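Local coordinates for protein CT_858 (Chlamydia trachomatis, PDB 3DOR), which probably acts as a serine-type endopeptidase of the S41 family, a secreted chlamydial protease that cuts within protein chains, at residues Gln9-Leu14 with Gln60-Phe65; Glu15-Val20 with Cys510-Ser515; Ala23-Lys28 with Trp34-Ser39; Glu29-Trp34 with Lys137-Glu142; Leu516-Arg519 with Ala523-Glu526. All coordinates share one frame; numbering follows the deposited sequence.

Contact 1 of 5, residues Gln9-Leu14 with Gln60-Phe65; sequences QDLSFL and QVLADF
Leu-11 sets its branch point and CD2 methyl into the hollow between Leu-62 and Phe-65, two residues one helical turn apart. Its stem rests against the first of these, with Leu-11 CG 3.7 Å from Leu-62 CD2, while one methyl sits over the face of the second: Leu-11 CD2 lies 4.0 Å from the centroid of the Phe-65 ring and 16° off its normal, a CH-pi contact. The fit is reciprocal. Phe-65 CE2 enters the notch between Leu-11 and Leu-14, 3.9 Å from Leu-11 CD2, and the Leu-14 CB meets the ring at its edge, 4.4 Å from CE2. Phe-65 can reach this far because its CG stands anti to the backbone N (chi1 173°), which swings the ring out toward the facing helix. The two helical segments run nearly parallel, 13° apart, with their axes 10.9 Å from each other, and the gap is filled by leucine and phenylalanine side chains. Ser-40, Ala-43 and Gln-44 of helix 36-48 lie against Leu-11, so three helices gather here. Behind the contact Phe-13 stacks on Phe-13 of the second subunit, and Asp-10 OD2 is hydrogen-bonded to Thr-505. No hydrogen bond joins segment 9-14 of helix 2-20 to segment 60-65 of helix 55-67: the buried surfaces are held by dispersion and the hydrophobic effect, which reward close shape complementarity rather than direction.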
# COMPACT_ATOMS: atom_id res chain seq x y z
N GLN B 9 18.99 14.17 -3.15
CA GLN B 9 17.58 14.50 -3.08
C GLN B 9 16.85 13.50 -2.18
O GLN B 9 16.13 13.88 -1.26
CB GLN B 9 16.96 14.45 -4.48
CG GLN B 9 16.04 15.62 -4.80
CD GLN B 9 14.97 15.83 -3.75
OE1 GLN B 9 14.15 14.94 -3.50
NE2 GLN B 9 14.97 17.00 -3.13
N ASP B 10 17.04 12.22 -2.45
CA ASP B 10 16.37 11.19 -1.66
C ASP B 10 16.85 11.17 -0.21
O ASP B 10 16.07 10.89 0.70
CB ASP B 10 16.54 9.83 -2.34
CG ASP B 10 15.87 9.79 -3.71
OD1 ASP B 10 14.74 10.32 -3.84
OD2 ASP B 10 16.46 9.23 -4.66
N LEU B 11 18.13 11.49 -0.01
CA LEU B 11 18.68 11.53 1.34
C LEU B 11 17.92 12.63 2.08
O LEU B 11 17.47 12.44 3.21
CB LEU B 11 20.17 11.89 1.31
CG LEU B 11 21.07 11.53 2.50
CD1 LEU B 11 22.36 12.31 2.39
CD2 LEU B 11 20.41 11.83 3.82
N SER B 12 17.78 13.78 1.43
CA SER B 12 17.09 14.90 2.05
C SER B 12 15.66 14.53 2.39
O SER B 12 15.11 14.99 3.38
CB SER B 12 17.10 16.13 1.12
OG SER B 12 16.22 15.96 0.03
N PHE B 13 15.05 13.69 1.55
CA PHE B 13 13.68 13.27 1.83
C PHE B 13 13.67 12.39 3.08
O PHE B 13 12.83 12.57 3.97
CB PHE B 13 13.09 12.51 0.65
CG PHE B 13 11.66 12.08 0.87
CD1 PHE B 13 10.67 13.03 1.13
CD2 PHE B 13 11.32 10.73 0.85
CE1 PHE B 13 9.35 12.64 1.35
CE2 PHE B 13 9.99 10.33 1.07
CZ PHE B 13 9.01 11.29 1.32
N LEU B 14 14.59 11.44 3.15
CA LEU B 14 14.67 10.55 4.30
C LEU B 14 14.90 11.35 5.57
O LEU B 14 14.24 11.14 6.58
CB LEU B 14 15.80 9.54 4.15
CG LEU B 14 15.68 8.53 3.01
CD1 LEU B 14 16.87 7.59 3.10
CD2 LEU B 14 14.36 7.76 3.10
N GLN B 60 24.37 2.17 -0.58
CA GLN B 60 25.13 1.82 0.62
C GLN B 60 25.16 3.00 1.57
O GLN B 60 25.00 2.85 2.78
CB GLN B 60 26.56 1.43 0.25
CG GLN B 60 26.69 0.06 -0.38
CD GLN B 60 27.89 -0.04 -1.30
OE1 GLN B 60 28.90 0.63 -1.09
NE2 GLN B 60 27.79 -0.88 -2.32
N VAL B 61 25.37 4.20 1.02
CA VAL B 61 25.42 5.39 1.86
C VAL B 61 24.10 5.67 2.55
O VAL B 61 24.07 6.03 3.73
CB VAL B 61 25.83 6.63 1.05
CG1 VAL B 61 25.73 7.88 1.92
CG2 VAL B 61 27.25 6.47 0.53
N LEU B 62 23.00 5.52 1.82
CA LEU B 62 21.68 5.77 2.39
C LEU B 62 21.36 4.70 3.42
O LEU B 62 20.81 4.98 4.49
CB LEU B 62 20.61 5.78 1.28
CG LEU B 62 20.75 6.90 0.25
CD1 LEU B 62 19.59 6.85 -0.73
CD2 LEU B 62 20.78 8.24 0.94
N ALA B 63 21.71 3.46 3.11
CA ALA B 63 21.48 2.34 4.01
C ALA B 63 22.28 2.51 5.30
O ALA B 63 21.79 2.17 6.38
CB ALA B 63 21.85 1.03 3.32
N ASP B 64 23.50 3.03 5.20
CA ASP B 64 24.34 3.24 6.38
C ASP B 64 23.79 4.37 7.22
O ASP B 64 23.88 4.35 8.44
CB ASP B 64 25.78 3.54 5.97
CG ASP B 64 26.49 2.31 5.42
OD1 ASP B 64 25.88 1.22 5.40
OD2 ASP B 64 27.67 2.43 5.02
N PHE B 65 23.22 5.37 6.56
CA PHE B 65 22.62 6.51 7.23
C PHE B 65 21.46 6.04 8.12
O PHE B 65 21.35 6.42 9.28
CB PHE B 65 22.12 7.50 6.18
CG PHE B 65 21.33 8.65 6.74
CD1 PHE B 65 21.95 9.62 7.53
CD2 PHE B 65 19.97 8.78 6.46
CE1 PHE B 65 21.23 10.71 8.04
CE2 PHE B 65 19.23 9.87 6.96
CZ PHE B 65 19.86 10.83 7.75

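Contact 2 of 5, residues Glu15-Val20 with Cys510-Ser515; sequences EHLLQV and CSLTGS
No ring, amide or carboxylate plane takes part where Leu-17 and Leu-18 meet Leu-512; the contact is made by aliphatic carbons alone, mostly methyls. The setting is a helix packed against a beta-sheet: helix 2-20 lies over strand 507-518, which belongs to an antiparallel sheet and hydrogen-bonds through Cys-510 and Leu-512 to strand 496-499. Leu-512 projects from the strand toward the helix, and its two methyls divide the work. CD1 reaches the stem of one neighbour, 3.9 Å from Leu-17 CB, with the Leu-17 CD1 methyl a little farther off at 4.2 Å from Leu-512 CD1. CD2 serves the other. In both pairs the side chains cross at about a right angle, so contact is made by a few atoms rather than along the whole chain. Leu-18 starts out across the line between the segments; with its CG beside the backbone N (chi1 -62°), a terminal methyl is brought over to the strand. Leucine suits position 512 because its forked end touches two neighbours at once, while Leu-17 and Leu-18 are apolar and buried. Leu-17 also touches Val-499 of strand 496-499 and, across the dimer interface, Pro-502 of the second subunit; Leu-18 leans on Leu-36 of helix 36-48 and on Leu-69. The closest approach between the segments is methyl to methyl, Leu-18 CD2 to Leu-512 CD2, at 3.8 Å.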
# COMPACT_ATOMS: atom_id res chain seq x y z
N GLU B 15 15.84 12.29 5.51
CA GLU B 15 16.14 13.13 6.65
C GLU B 15 14.88 13.84 7.13
O GLU B 15 14.66 13.99 8.33
CB GLU B 15 17.20 14.18 6.29
CG GLU B 15 17.54 15.12 7.44
CD GLU B 15 18.45 16.27 7.03
OE1 GLU B 15 18.72 17.15 7.88
OE2 GLU B 15 18.91 16.29 5.86
N HIS B 16 14.05 14.29 6.19
CA HIS B 16 12.83 14.98 6.58
C HIS B 16 11.85 14.02 7.25
O HIS B 16 11.12 14.40 8.16
CB HIS B 16 12.18 15.66 5.37
CG HIS B 16 10.90 16.35 5.70
ND1 HIS B 16 9.67 15.86 5.32
CD2 HIS B 16 10.65 17.45 6.45
CE1 HIS B 16 8.72 16.62 5.83
NE2 HIS B 16 9.28 17.59 6.52
N LEU B 17 11.83 12.77 6.81
CA LEU B 17 10.93 11.78 7.41
C LEU B 17 11.35 11.57 8.87
O LEU B 17 10.51 11.38 9.76
CB LEU B 17 10.99 10.45 6.66
CG LEU B 17 10.55 10.43 5.19
CD1 LEU B 17 10.60 9.01 4.65
CD2 LEU B 17 9.15 11.01 5.07
N LEU B 18 12.66 11.63 9.12
CA LEU B 18 13.19 11.44 10.47
C LEU B 18 12.79 12.53 11.46
O LEU B 18 12.89 12.33 12.67
CB LEU B 18 14.72 11.33 10.41
CG LEU B 18 15.20 10.13 9.60
CD1 LEU B 18 16.72 10.05 9.68
CD2 LEU B 18 14.57 8.86 10.13
N GLN B 19 12.34 13.68 10.96
CA GLN B 19 11.91 14.75 11.85
C GLN B 19 10.40 14.83 11.97
O GLN B 19 9.87 15.40 12.92
CB GLN B 19 12.45 16.10 11.37
CG GLN B 19 13.96 16.18 11.46
CD GLN B 19 14.47 17.59 11.43
OE1 GLN B 19 14.37 18.27 10.41
NE2 GLN B 19 15.04 18.04 12.54
N VAL B 20 9.71 14.23 11.02
CA VAL B 20 8.26 14.27 11.02
C VAL B 20 7.56 12.99 11.49
O VAL B 20 6.47 13.05 12.06
CB VAL B 20 7.75 14.64 9.60
CG1 VAL B 20 6.26 14.45 9.50
CG2 VAL B 20 8.11 16.09 9.31
N CYS B 510 11.47 2.16 2.94
CA CYS B 510 12.24 2.59 4.08
C CYS B 510 11.27 2.38 5.22
O CYS B 510 10.23 3.01 5.27
CB CYS B 510 12.62 4.07 4.00
SG CYS B 510 13.47 4.58 5.51
N SER B 511 11.60 1.45 6.11
CA SER B 511 10.73 1.20 7.25
C SER B 511 11.24 2.08 8.37
O SER B 511 12.45 2.26 8.52
CB SER B 511 10.78 -0.28 7.65
OG SER B 511 12.10 -0.69 7.94
N LEU B 512 10.31 2.66 9.13
CA LEU B 512 10.64 3.55 10.23
C LEU B 512 9.79 3.19 11.44
O LEU B 512 8.89 2.35 11.35
CB LEU B 512 10.40 5.01 9.83
CG LEU B 512 11.33 5.52 8.72
CD1 LEU B 512 10.86 6.89 8.23
CD2 LEU B 512 12.77 5.59 9.24
N THR B 513 10.07 3.83 12.57
CA THR B 513 9.37 3.57 13.83
C THR B 513 8.51 4.75 14.24
O THR B 513 9.01 5.87 14.39
CB THR B 513 10.40 3.25 14.92
OG1 THR B 513 11.24 2.20 14.45
CG2 THR B 513 9.71 2.82 16.23
N GLY B 514 7.22 4.50 14.42
CA GLY B 514 6.29 5.56 14.77
C GLY B 514 5.92 5.75 16.23
O GLY B 514 5.03 6.56 16.54
N SER B 515 6.57 5.02 17.13
CA SER B 515 6.26 5.17 18.54
C SER B 515 7.38 4.63 19.43
O SER B 515 8.29 3.95 18.96
CB SER B 515 4.98 4.41 18.88
OG SER B 515 5.25 3.02 18.87

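Contact 3 of 5, residues Ala23-Lys28 with Trp34-Ser39; sequences APKTWK and WDLVQS
Next to Trp-34, whose indole packs against Lys-25 and Lys-28, the backbone O of Asp-35 accepts two hydrogen bonds from one residue: Ser-39 OG at 2.8 Å, from above the carbonyl plane, and Ser-39 N at 2.9 Å. Asp-35 is also the N-cap of helix 36-48; its OD2 takes the Gln-38 N-H at 2.8 Å on the anti side, as suits a short acid at a helix start, where the first-turn N-H groups have no carbonyl of a preceding turn to bond. Across the contact, indole meets aliphatic lysine stems. Lys-25 CG lies in the ring plane at the edge, 3.8 Å from Trp-34 CZ3, while Lys-28 CB approaches Trp-34 CE3 obliquely at 3.7 Å. With its CG anti to the backbone N (chi1 167°), Trp-34 turns back over helix 25-32. A weak bond of 3.3 Å runs from Trp-34 N to Lys-28 O. The ammonium groups are used elsewhere: Lys-25 pairs with Glu-29, and Lys-28 bonds Asn-70 O and forms a salt bridge to Glu-526. Lysine thus offers carbon to the ring and charge to an acid. The whole is a pair of consecutive helices joined by a short loop, the second N-capped by Asp-35.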
# COMPACT_ATOMS: atom_id res chain seq x y z
N ALA B 23 9.52 8.51 15.83
CA ALA B 23 9.34 8.66 17.27
C ALA B 23 10.57 8.46 18.15
O ALA B 23 10.73 9.18 19.13
CB ALA B 23 8.22 7.74 17.75
N PRO B 24 11.43 7.49 17.83
CA PRO B 24 12.61 7.29 18.69
C PRO B 24 13.76 8.28 18.55
O PRO B 24 14.83 8.09 19.13
CB PRO B 24 13.04 5.85 18.37
CG PRO B 24 12.51 5.61 17.02
CD PRO B 24 11.20 6.35 16.94
N LYS B 25 13.54 9.35 17.79
CA LYS B 25 14.57 10.38 17.57
C LYS B 25 15.20 10.88 18.88
O LYS B 25 16.42 10.83 19.05
CB LYS B 25 13.96 11.55 16.79
CG LYS B 25 14.85 12.77 16.63
CD LYS B 25 14.37 13.64 15.46
CE LYS B 25 14.52 15.13 15.75
NZ LYS B 25 15.89 15.56 16.12
N THR B 26 14.38 11.33 19.81
CA THR B 26 14.88 11.83 21.09
C THR B 26 15.66 10.76 21.85
O THR B 26 16.61 11.05 22.57
CB THR B 26 13.72 12.33 21.96
OG1 THR B 26 12.87 13.17 21.17
CG2 THR B 26 14.25 13.14 23.14
N TRP B 27 15.24 9.51 21.70
CA TRP B 27 15.90 8.40 22.37
C TRP B 27 17.28 8.12 21.79
O TRP B 27 18.23 7.85 22.52
CB TRP B 27 15.02 7.15 22.29
CG TRP B 27 15.74 5.90 22.63
CD1 TRP B 27 16.32 5.02 21.75
CD2 TRP B 27 16.00 5.38 23.94
NE1 TRP B 27 16.92 3.99 22.44
CE2 TRP B 27 16.73 4.19 23.78
CE3 TRP B 27 15.67 5.82 25.23
CZ2 TRP B 27 17.16 3.42 24.87
CZ3 TRP B 27 16.09 5.05 26.32
CH2 TRP B 27 16.83 3.87 26.13
N LYS B 28 17.39 8.17 20.47
CA LYS B 28 18.67 7.92 19.80
C LYS B 28 19.71 8.99 20.13
O LYS B 28 20.90 8.69 20.27
CB LYS B 28 18.44 7.85 18.29
CG LYS B 28 17.39 6.81 17.87
CD LYS B 28 17.81 5.39 18.27
CE LYS B 28 16.77 4.36 17.85
NZ LYS B 28 17.23 2.97 18.13
N TRP B 34 23.53 10.37 19.07
CA TRP B 34 23.26 10.57 17.66
C TRP B 34 22.66 11.95 17.39
O TRP B 34 21.94 12.50 18.23
CB TRP B 34 22.29 9.48 17.20
CG TRP B 34 21.67 9.69 15.87
CD1 TRP B 34 22.17 9.32 14.66
CD2 TRP B 34 20.40 10.31 15.61
NE1 TRP B 34 21.28 9.66 13.66
CE2 TRP B 34 20.19 10.27 14.22
CE3 TRP B 34 19.42 10.89 16.43
CZ2 TRP B 34 19.03 10.78 13.62
CZ3 TRP B 34 18.27 11.40 15.83
CH2 TRP B 34 18.09 11.35 14.44
N ASP B 35 22.96 12.51 16.22
CA ASP B 35 22.43 13.81 15.82
C ASP B 35 22.04 13.75 14.36
O ASP B 35 22.88 13.50 13.49
CB ASP B 35 23.46 14.93 16.01
CG ASP B 35 22.92 16.28 15.57
OD1 ASP B 35 22.08 16.86 16.30
OD2 ASP B 35 23.31 16.76 14.48
N LEU B 36 20.77 14.02 14.09
CA LEU B 36 20.23 13.97 12.74
C LEU B 36 20.97 14.83 11.70
O LEU B 36 21.49 14.30 10.72
CB LEU B 36 18.75 14.35 12.77
CG LEU B 36 18.03 14.36 11.41
CD1 LEU B 36 18.39 13.12 10.59
CD2 LEU B 36 16.53 14.41 11.66
N VAL B 37 21.00 16.14 11.91
CA VAL B 37 21.66 17.03 10.96
C VAL B 37 23.09 16.59 10.68
O VAL B 37 23.50 16.47 9.53
CB VAL B 37 21.68 18.49 11.50
CG1 VAL B 37 22.39 19.40 10.51
CG2 VAL B 37 20.26 18.96 11.74
N GLN B 38 23.85 16.34 11.74
CA GLN B 38 25.24 15.91 11.60
C GLN B 38 25.41 14.59 10.83
O GLN B 38 26.31 14.46 10.00
CB GLN B 38 25.88 15.82 12.99
CG GLN B 38 27.34 15.40 12.98
CD GLN B 38 27.53 13.96 13.37
OE1 GLN B 38 27.27 13.57 14.52
NE2 GLN B 38 27.97 13.14 12.42
N SER B 39 24.55 13.61 11.11
CA SER B 39 24.63 12.33 10.40
C SER B 39 24.30 12.58 8.93
O SER B 39 24.88 11.97 8.03
CB SER B 39 23.62 11.32 10.96
OG SER B 39 23.82 11.10 12.35

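Contact 4 of 5, residues Glu29-Trp34 with Lys137-Glu142; sequences EQYLGW and KGTAAE
Lys-137 lies across Tyr-31 and Leu-32, its CD against both, and this is the tight part of the contact: Lys-137 CD lies 3.4 Å from Leu-32 CD2, closer than carbons usually come, and 3.5 Å from Tyr-31 CE2. Bends at chi2 (-133°) and chi3 carry the ammonium over the phenol face, where NZ stands 4.6 Å from the ring centroid in a cation-pi contact. The same NZ donates to Tyr-31 O at 3.2 Å, almost straight out from the carbonyl (C=O...N 170°). A backbone carbonyl near the end of a helix is a good acceptor for a lysine, whose carbon chain packs against the leucine and tyrosine. The other side is looser and wet. Thr-139 CG2 comes only to 4.1 Å from Tyr-31 OH, and a water 2.8 Å from Tyr-31 OH makes a weak bond to Glu-142 OE2. That carboxylate is fixed from its own segment: Thr-139 and Glu-142 form a capping box, with Thr-139 N donating to Glu-142 OE2 and Glu-142 N to Thr-139 OG1, while OE1 takes the Lys-137 N-H at 2.8 Å. The contact thus joins the C-terminal part of helix 25-32 to the start of helix 140-150 in the PDZ region, with Asn-70 touching Lys-137 and Trp-27 meeting the Tyr-31 ring.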
# COMPACT_ATOMS: atom_id res chain seq x y z
N GLU B 29 19.27 10.23 20.25
CA GLU B 29 20.18 11.32 20.57
C GLU B 29 20.78 11.05 21.95
O GLU B 29 21.98 11.26 22.16
CB GLU B 29 19.44 12.66 20.56
CG GLU B 29 18.71 12.90 19.25
CD GLU B 29 17.80 14.11 19.25
OE1 GLU B 29 17.03 14.30 20.22
OE2 GLU B 29 17.84 14.87 18.26
N GLN B 30 19.97 10.56 22.87
CA GLN B 30 20.47 10.30 24.21
C GLN B 30 21.15 8.94 24.37
O GLN B 30 22.16 8.84 25.06
CB GLN B 30 19.35 10.43 25.23
CG GLN B 30 19.86 10.33 26.65
CD GLN B 30 18.76 10.53 27.68
OE1 GLN B 30 18.11 9.58 28.10
NE2 GLN B 30 18.55 11.79 28.08
N TYR B 31 20.60 7.91 23.75
CA TYR B 31 21.15 6.57 23.87
C TYR B 31 22.42 6.38 23.04
O TYR B 31 23.34 5.67 23.45
CB TYR B 31 20.10 5.53 23.46
CG TYR B 31 20.61 4.10 23.46
CD1 TYR B 31 20.92 3.43 24.64
CD2 TYR B 31 20.78 3.42 22.26
CE1 TYR B 31 21.40 2.11 24.62
CE2 TYR B 31 21.24 2.12 22.23
CZ TYR B 31 21.55 1.47 23.41
OH TYR B 31 22.03 0.19 23.33
N LEU B 32 22.46 7.02 21.88
CA LEU B 32 23.61 6.93 20.98
C LEU B 32 24.44 8.21 20.87
O LEU B 32 25.57 8.17 20.38
CB LEU B 32 23.14 6.57 19.57
CG LEU B 32 22.27 5.33 19.35
CD1 LEU B 32 21.88 5.27 17.88
CD2 LEU B 32 23.02 4.07 19.75
N GLY B 33 23.90 9.34 21.32
CA GLY B 33 24.63 10.59 21.19
C GLY B 33 24.54 10.95 19.71
O GLY B 33 25.34 11.72 19.17
N TRP B 34 23.53 10.37 19.07
CA TRP B 34 23.26 10.57 17.66
C TRP B 34 22.66 11.95 17.39
O TRP B 34 21.94 12.50 18.23
CB TRP B 34 22.29 9.48 17.20
CG TRP B 34 21.67 9.69 15.87
CD1 TRP B 34 22.17 9.32 14.66
CD2 TRP B 34 20.40 10.31 15.61
NE1 TRP B 34 21.28 9.66 13.66
CE2 TRP B 34 20.19 10.27 14.22
CE3 TRP B 34 19.42 10.89 16.43
CZ2 TRP B 34 19.03 10.78 13.62
CZ3 TRP B 34 18.27 11.40 15.83
CH2 TRP B 34 18.09 11.35 14.44
N LYS B 137 26.63 -0.65 19.48
CA LYS B 137 26.84 -0.56 20.92
C LYS B 137 27.29 -1.85 21.58
O LYS B 137 27.25 -1.98 22.80
CB LYS B 137 25.57 -0.04 21.58
CG LYS B 137 25.10 1.28 21.00
CD LYS B 137 24.76 2.28 22.09
CE LYS B 137 25.98 2.63 22.92
NZ LYS B 137 25.61 3.47 24.09
N GLY B 138 27.73 -2.81 20.77
CA GLY B 138 28.21 -4.06 21.33
C GLY B 138 27.21 -4.96 22.04
O GLY B 138 27.61 -5.82 22.81
N THR B 139 25.91 -4.78 21.82
CA THR B 139 24.94 -5.65 22.48
C THR B 139 24.88 -7.00 21.77
O THR B 139 25.18 -7.11 20.58
CB THR B 139 23.52 -5.04 22.47
OG1 THR B 139 23.04 -4.96 21.13
CG2 THR B 139 23.54 -3.66 23.08
N ALA B 140 24.50 -8.04 22.50
CA ALA B 140 24.39 -9.37 21.91
C ALA B 140 23.43 -9.34 20.71
O ALA B 140 23.69 -9.96 19.67
CB ALA B 140 23.89 -10.38 22.97
N ALA B 141 22.34 -8.60 20.84
CA ALA B 141 21.37 -8.52 19.75
C ALA B 141 22.00 -7.96 18.47
O ALA B 141 21.74 -8.46 17.37
CB ALA B 141 20.15 -7.69 20.17
N GLU B 142 22.84 -6.93 18.60
CA GLU B 142 23.50 -6.35 17.42
C GLU B 142 24.50 -7.37 16.85
O GLU B 142 24.67 -7.47 15.64
CB GLU B 142 24.23 -5.05 17.79
CG GLU B 142 23.30 -3.96 18.34
CD GLU B 142 24.07 -2.81 18.98
OE1 GLU B 142 24.48 -1.88 18.25
OE2 GLU B 142 24.26 -2.85 20.21
O HOH W 1 21.75 -1.28 20.99

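Contact 5 of 5, residues Leu516-Arg519 with Ala523-Glu526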
# COMPACT_ATOMS: atom_id res chain seq x y z
N LEU B 516 7.30 4.95 20.71
CA LEU B 516 8.25 4.46 21.70
C LEU B 516 7.44 3.84 22.82
O LEU B 516 6.71 4.53 23.52
CB LEU B 516 9.12 5.58 22.28
CG LEU B 516 10.41 5.97 21.58
CD1 LEU B 516 11.12 7.02 22.44
CD2 LEU B 516 11.31 4.75 21.39
N ALA B 517 7.56 2.53 22.98
CA ALA B 517 6.84 1.85 24.05
C ALA B 517 7.50 2.15 25.39
O ALA B 517 8.73 2.30 25.47
CB ALA B 517 6.84 0.36 23.80
N VAL B 518 6.68 2.25 26.43
CA VAL B 518 7.15 2.51 27.78
C VAL B 518 6.55 1.46 28.70
O VAL B 518 5.33 1.27 28.71
CB VAL B 518 6.69 3.89 28.28
CG1 VAL B 518 7.29 4.15 29.66
CG2 VAL B 518 7.11 4.98 27.30
N ARG B 519 7.39 0.77 29.48
CA ARG B 519 6.91 -0.25 30.41
C ARG B 519 6.24 0.43 31.61
O ARG B 519 6.48 1.61 31.87
CB ARG B 519 8.08 -1.13 30.86
CG ARG B 519 8.75 -1.90 29.71
CD ARG B 519 10.09 -2.50 30.11
NE ARG B 519 9.98 -3.51 31.16
CZ ARG B 519 10.98 -4.30 31.54
NH1 ARG B 519 12.17 -4.20 30.95
NH2 ARG B 519 10.80 -5.19 32.50
N ALA B 523 10.68 2.42 31.98
CA ALA B 523 11.78 2.09 31.07
C ALA B 523 11.27 1.90 29.65
O ALA B 523 10.16 1.40 29.44
CB ALA B 523 12.49 0.83 31.55
N PHE B 524 12.07 2.30 28.67
CA PHE B 524 11.72 2.12 27.26
C PHE B 524 12.17 0.72 26.84
O PHE B 524 12.89 0.04 27.59
CB PHE B 524 12.42 3.15 26.37
CG PHE B 524 11.99 4.58 26.62
CD1 PHE B 524 12.60 5.35 27.60
CD2 PHE B 524 10.97 5.14 25.86
CE1 PHE B 524 12.20 6.68 27.82
CE2 PHE B 524 10.56 6.46 26.08
CZ PHE B 524 11.18 7.24 27.06
N ILE B 525 11.75 0.29 25.65
CA ILE B 525 12.12 -1.03 25.14
C ILE B 525 13.18 -0.91 24.05
O ILE B 525 14.04 -1.78 23.93
CB ILE B 525 10.88 -1.78 24.56
CG1 ILE B 525 9.81 -1.93 25.64
CG2 ILE B 525 11.28 -3.18 24.05
CD1 ILE B 525 10.31 -2.66 26.86
N GLU B 526 13.11 0.16 23.27
CA GLU B 526 14.05 0.41 22.17
C GLU B 526 15.49 0.16 22.59
O GLU B 526 15.94 0.71 23.59
CB GLU B 526 13.90 1.85 21.67
CG GLU B 526 14.65 2.17 20.38
CD GLU B 526 14.15 1.36 19.19
OE1 GLU B 526 13.03 0.83 19.26
OE2 GLU B 526 14.89 1.27 18.18
O HOH W 2 10.58 1.85 23.52
O HOH W 3 13.30 -2.30 28.85
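Leu-516 and Val-518 flank the Phe-524 ring at its CE2 corner, Leu-516 CD1 at 3.7 Å and Val-518 CG2 at 3.9 Å from that carbon. Phe-524 directs its CB bond away from the strand, but its chi1 of -66° returns the ring alongside Val-518. Trp-27 of helix 25-32, and Leu-206 of the second subunit, touch Phe-524. Ala-517, alternating along the strand, turns to the other face, where its CB is 4.2 Å from Ile-525 CG1; it also touches Phe-471 of helix 468-478. In this part of the S41 peptidase region the chain leaving strand 507-518 turns back after three residues and runs roughly antiparallel (141°) beside the strand's end, without regular pairing. One straight bond closes the return, Arg-519 N to Ala-523 O at 2.8 Å and 175°. Farther along, a water takes over, donating to Ala-517 O (2.7 Å) and accepting from Ile-525 N. Toward the polar edge Ile-525 CD1 crosses the Arg-519 stem, close to CG and CD. A second water, in the guanidinium plane, lies 3.0 Å from Arg-519 NH1 and donates to Phe-524 O, while Asp-478 and Glu-531 form salt bridges with that guanidinium.

Overall arrangement
Contacts 1 and 2 share helix 2-20, their centres 12 Å apart, and pack directly where Phe-65 CE2 meets Leu-18 CD1 at 3.7 Å. Contact 3 lies 10 Å from contact 2, centre to centre; there Ala-23 N and Thr-513 O, 3.0 Å apart, probably form a hydrogen bond between the residues before helix 25-32 and the strand. Contact 3 also touches contact 1, through Leu-36 and Ser-39 on Phe-65, and shares Trp-34 with contact 4, which carries helix 25-32 on to the PDZ region. Contact 5 continues the strand of contact 2 and is tied to contact 3 by a salt bridge, Lys-28 NZ to Glu-526 OE2, of 2.9 Å. All five contacts have residues near the second subunit.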